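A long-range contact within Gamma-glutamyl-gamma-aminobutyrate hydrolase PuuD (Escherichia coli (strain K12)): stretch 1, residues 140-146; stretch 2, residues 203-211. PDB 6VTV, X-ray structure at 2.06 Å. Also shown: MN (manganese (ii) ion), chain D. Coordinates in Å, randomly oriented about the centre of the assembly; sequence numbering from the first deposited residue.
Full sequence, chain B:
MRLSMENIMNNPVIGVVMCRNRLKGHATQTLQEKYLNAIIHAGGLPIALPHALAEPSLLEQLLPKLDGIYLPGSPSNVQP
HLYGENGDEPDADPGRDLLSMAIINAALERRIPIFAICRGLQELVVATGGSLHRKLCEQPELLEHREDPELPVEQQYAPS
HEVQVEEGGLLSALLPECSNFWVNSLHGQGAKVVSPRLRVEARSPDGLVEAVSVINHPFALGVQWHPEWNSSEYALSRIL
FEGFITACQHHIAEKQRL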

# COMPACT_ATOMS: atom_id res chain seq x y z
N PRO B 140 -5.06 25.67 -28.33
CA PRO B 140 -6.26 25.58 -29.18
C PRO B 140 -6.25 24.42 -30.16
O PRO B 140 -7.32 24.04 -30.64
CB PRO B 140 -6.28 26.93 -29.92
CG PRO B 140 -5.33 27.82 -29.16
CD PRO B 140 -4.30 26.91 -28.57
N GLU B 141 -5.09 23.85 -30.46
CA GLU B 141 -4.97 22.82 -31.48
C GLU B 141 -5.31 21.43 -30.97
O GLU B 141 -5.27 20.47 -31.76
CB GLU B 141 -3.55 22.81 -32.05
CG GLU B 141 -2.44 22.67 -31.01
CD GLU B 141 -2.10 23.98 -30.32
OE1 GLU B 141 -1.27 23.96 -29.38
OE2 GLU B 141 -2.66 25.02 -30.71
N LEU B 142 -5.66 21.28 -29.70
CA LEU B 142 -5.81 19.97 -29.08
C LEU B 142 -7.27 19.67 -28.76
O LEU B 142 -8.10 20.57 -28.63
CB LEU B 142 -4.97 19.87 -27.81
CG LEU B 142 -3.46 20.05 -27.99
CD1 LEU B 142 -2.73 19.86 -26.68
CD2 LEU B 142 -2.94 19.09 -29.05
N LEU B 143 -7.56 18.38 -28.64
CA LEU B 143 -8.86 17.92 -28.19
C LEU B 143 -9.02 18.18 -26.69
O LEU B 143 -8.08 18.54 -25.98
CB LEU B 143 -9.05 16.44 -28.48
CG LEU B 143 -8.74 15.96 -29.90
CD1 LEU B 143 -8.59 14.44 -29.93
CD2 LEU B 143 -9.84 16.39 -30.86
N GLU B 144 -10.24 17.97 -26.20
CA GLU B 144 -10.50 18.03 -24.76
C GLU B 144 -10.14 16.68 -24.16
O GLU B 144 -10.87 15.70 -24.31
CB GLU B 144 -11.95 18.40 -24.48
CG GLU B 144 -12.28 18.50 -22.99
CD GLU B 144 -11.33 19.41 -22.24
OE1 GLU B 144 -11.49 20.65 -22.34
OE2 GLU B 144 -10.42 18.89 -21.56
N HIS B 145 -8.99 16.62 -23.49
CA HIS B 145 -8.50 15.37 -22.92
C HIS B 145 -8.98 15.12 -21.50
O HIS B 145 -8.78 14.02 -20.98
CB HIS B 145 -6.97 15.34 -22.97
CG HIS B 145 -6.42 15.11 -24.35
ND1 HIS B 145 -6.21 13.86 -24.87
CD2 HIS B 145 -6.03 15.99 -25.31
CE1 HIS B 145 -5.72 13.97 -26.09
NE2 HIS B 145 -5.60 15.25 -26.38
N ARG B 146 -9.60 16.11 -20.86
CA ARG B 146 -10.09 15.94 -19.50
C ARG B 146 -11.45 15.27 -19.49
O ARG B 146 -12.23 15.38 -20.45
CB ARG B 146 -10.18 17.29 -18.79
CG ARG B 146 -8.86 17.98 -18.57
CD ARG B 146 -9.07 19.40 -18.10
NE ARG B 146 -9.83 20.18 -19.06
CZ ARG B 146 -10.16 21.46 -18.90
NH1 ARG B 146 -9.78 22.11 -17.81
NH2 ARG B 146 -10.86 22.09 -19.83
N ARG B 203 -0.28 8.38 -30.68
CA ARG B 203 -0.71 9.77 -30.65
C ARG B 203 -2.22 9.86 -30.84
O ARG B 203 -2.81 9.08 -31.59
CB ARG B 203 -0.04 10.62 -31.74
CG ARG B 203 1.47 10.72 -31.66
CD ARG B 203 1.98 11.59 -32.80
NE ARG B 203 3.43 11.73 -32.80
CZ ARG B 203 4.09 12.73 -32.23
NH1 ARG B 203 3.42 13.69 -31.60
NH2 ARG B 203 5.41 12.78 -32.29
N SER B 204 -2.83 10.83 -30.15
CA SER B 204 -4.21 11.18 -30.43
C SER B 204 -4.28 11.92 -31.77
O SER B 204 -3.26 12.39 -32.28
CB SER B 204 -4.77 12.05 -29.30
OG SER B 204 -3.79 12.93 -28.78
N PRO B 205 -5.48 12.03 -32.37
CA PRO B 205 -5.58 12.69 -33.68
C PRO B 205 -5.12 14.14 -33.70
O PRO B 205 -4.96 14.71 -34.79
CB PRO B 205 -7.07 12.58 -34.03
CG PRO B 205 -7.54 11.41 -33.25
CD PRO B 205 -6.77 11.44 -31.96
N ASP B 206 -4.91 14.77 -32.54
CA ASP B 206 -4.41 16.14 -32.47
C ASP B 206 -2.89 16.21 -32.36
O ASP B 206 -2.35 17.30 -32.17
CB ASP B 206 -5.06 16.88 -31.30
CG ASP B 206 -4.90 16.15 -29.98
OD1 ASP B 206 -4.20 15.12 -29.93
OD2 ASP B 206 -5.49 16.61 -28.97
N GLY B 207 -2.20 15.07 -32.46
CA GLY B 207 -0.76 15.04 -32.37
C GLY B 207 -0.19 14.86 -30.98
O GLY B 207 1.02 14.66 -30.85
N LEU B 208 -1.03 14.92 -29.94
CA LEU B 208 -0.55 14.77 -28.58
C LEU B 208 -0.04 13.35 -28.35
O LEU B 208 -0.70 12.37 -28.70
CB LEU B 208 -1.65 15.09 -27.58
CG LEU B 208 -1.23 15.06 -26.11
CD1 LEU B 208 -0.46 16.32 -25.74
CD2 LEU B 208 -2.42 14.86 -25.19
N VAL B 209 1.15 13.25 -27.74
CA VAL B 209 1.72 11.94 -27.44
C VAL B 209 0.91 11.30 -26.32
O VAL B 209 0.76 11.87 -25.23
CB VAL B 209 3.20 12.07 -27.05
CG1 VAL B 209 3.73 10.73 -26.57
CG2 VAL B 209 4.01 12.57 -28.24
N GLU B 210 0.36 10.11 -26.59
CA GLU B 210 -0.46 9.39 -25.62
C GLU B 210 0.21 8.13 -25.10
O GLU B 210 -0.34 7.48 -24.20
CB GLU B 210 -1.82 9.04 -26.24
CG GLU B 210 -2.78 10.22 -26.33
CD GLU B 210 -3.73 10.29 -25.15
OE1 GLU B 210 -4.00 9.23 -24.53
OE2 GLU B 210 -4.22 11.39 -24.83
N ALA B 211 1.38 7.76 -25.63
CA ALA B 211 2.09 6.57 -25.17
C ALA B 211 3.55 6.69 -25.57
O ALA B 211 3.86 7.14 -26.68
CB ALA B 211 1.47 5.29 -25.74
MN MN D . -6.14 11.80 -23.87
O HOH W 1 -5.94 9.71 -22.95

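D206 anchors this contact. Its CA-to-CB bond points toward the other stretch, and one carboxylate oxygen, OD2, accepts two hydrogen bonds from it: from the backbone amide, L143 N to D206 OD2 at 2.7 Å and nearly straight at 169°, and from the imidazole, H145 NE2 to D206 OD2 at 2.9 Å. The other oxygen serves its own loop. S204 OG donates to D206 OD1 at 2.5 Å, and L208 N donates to the same OD1 at 3.2 Å. Aspartate suits this place because its short side chain carries two acceptors, so a single carboxylate can brace the type I turn from S204 to G207 while gripping the distant segment, which has no regular helix or strand.

H145 is the second centre, and both nitrogens and one face of its ring are engaged. With NE2 as donor to D206, ND1 is left to coordinate manganese, at 2.3 Å from MN. E210 reaches the same ion from the second stretch, its OE2 2.2 Å from MN. H145 ND1 and E210 OE2 therefore lie 3.2 Å apart as fellow ligands, not as a hydrogen-bonded pair, and the metal ties the two stretches together. Glutamate suits its place because its carboxylate offers OE2 to the manganese while OE1 accepts from a water bound to the ion. Over one face of the imidazole sits L208, whose CD2 lies 3.6 Å from the centroid of the H145 ring and 18° off its normal, a CH-pi contact that packs the flat ring without competing for its nitrogens.

Leucines complete the contact. L142 CA passes 3.4 Å from D206 OD2, and its side chain extends to L208, CD1 to CD1 at 4.3 Å. L143, whose CA-to-CB bond points toward the other stretch, rests its CD1 4.1 Å from P205 CD, adding apolar cover beside the hydrogen bonds to D206.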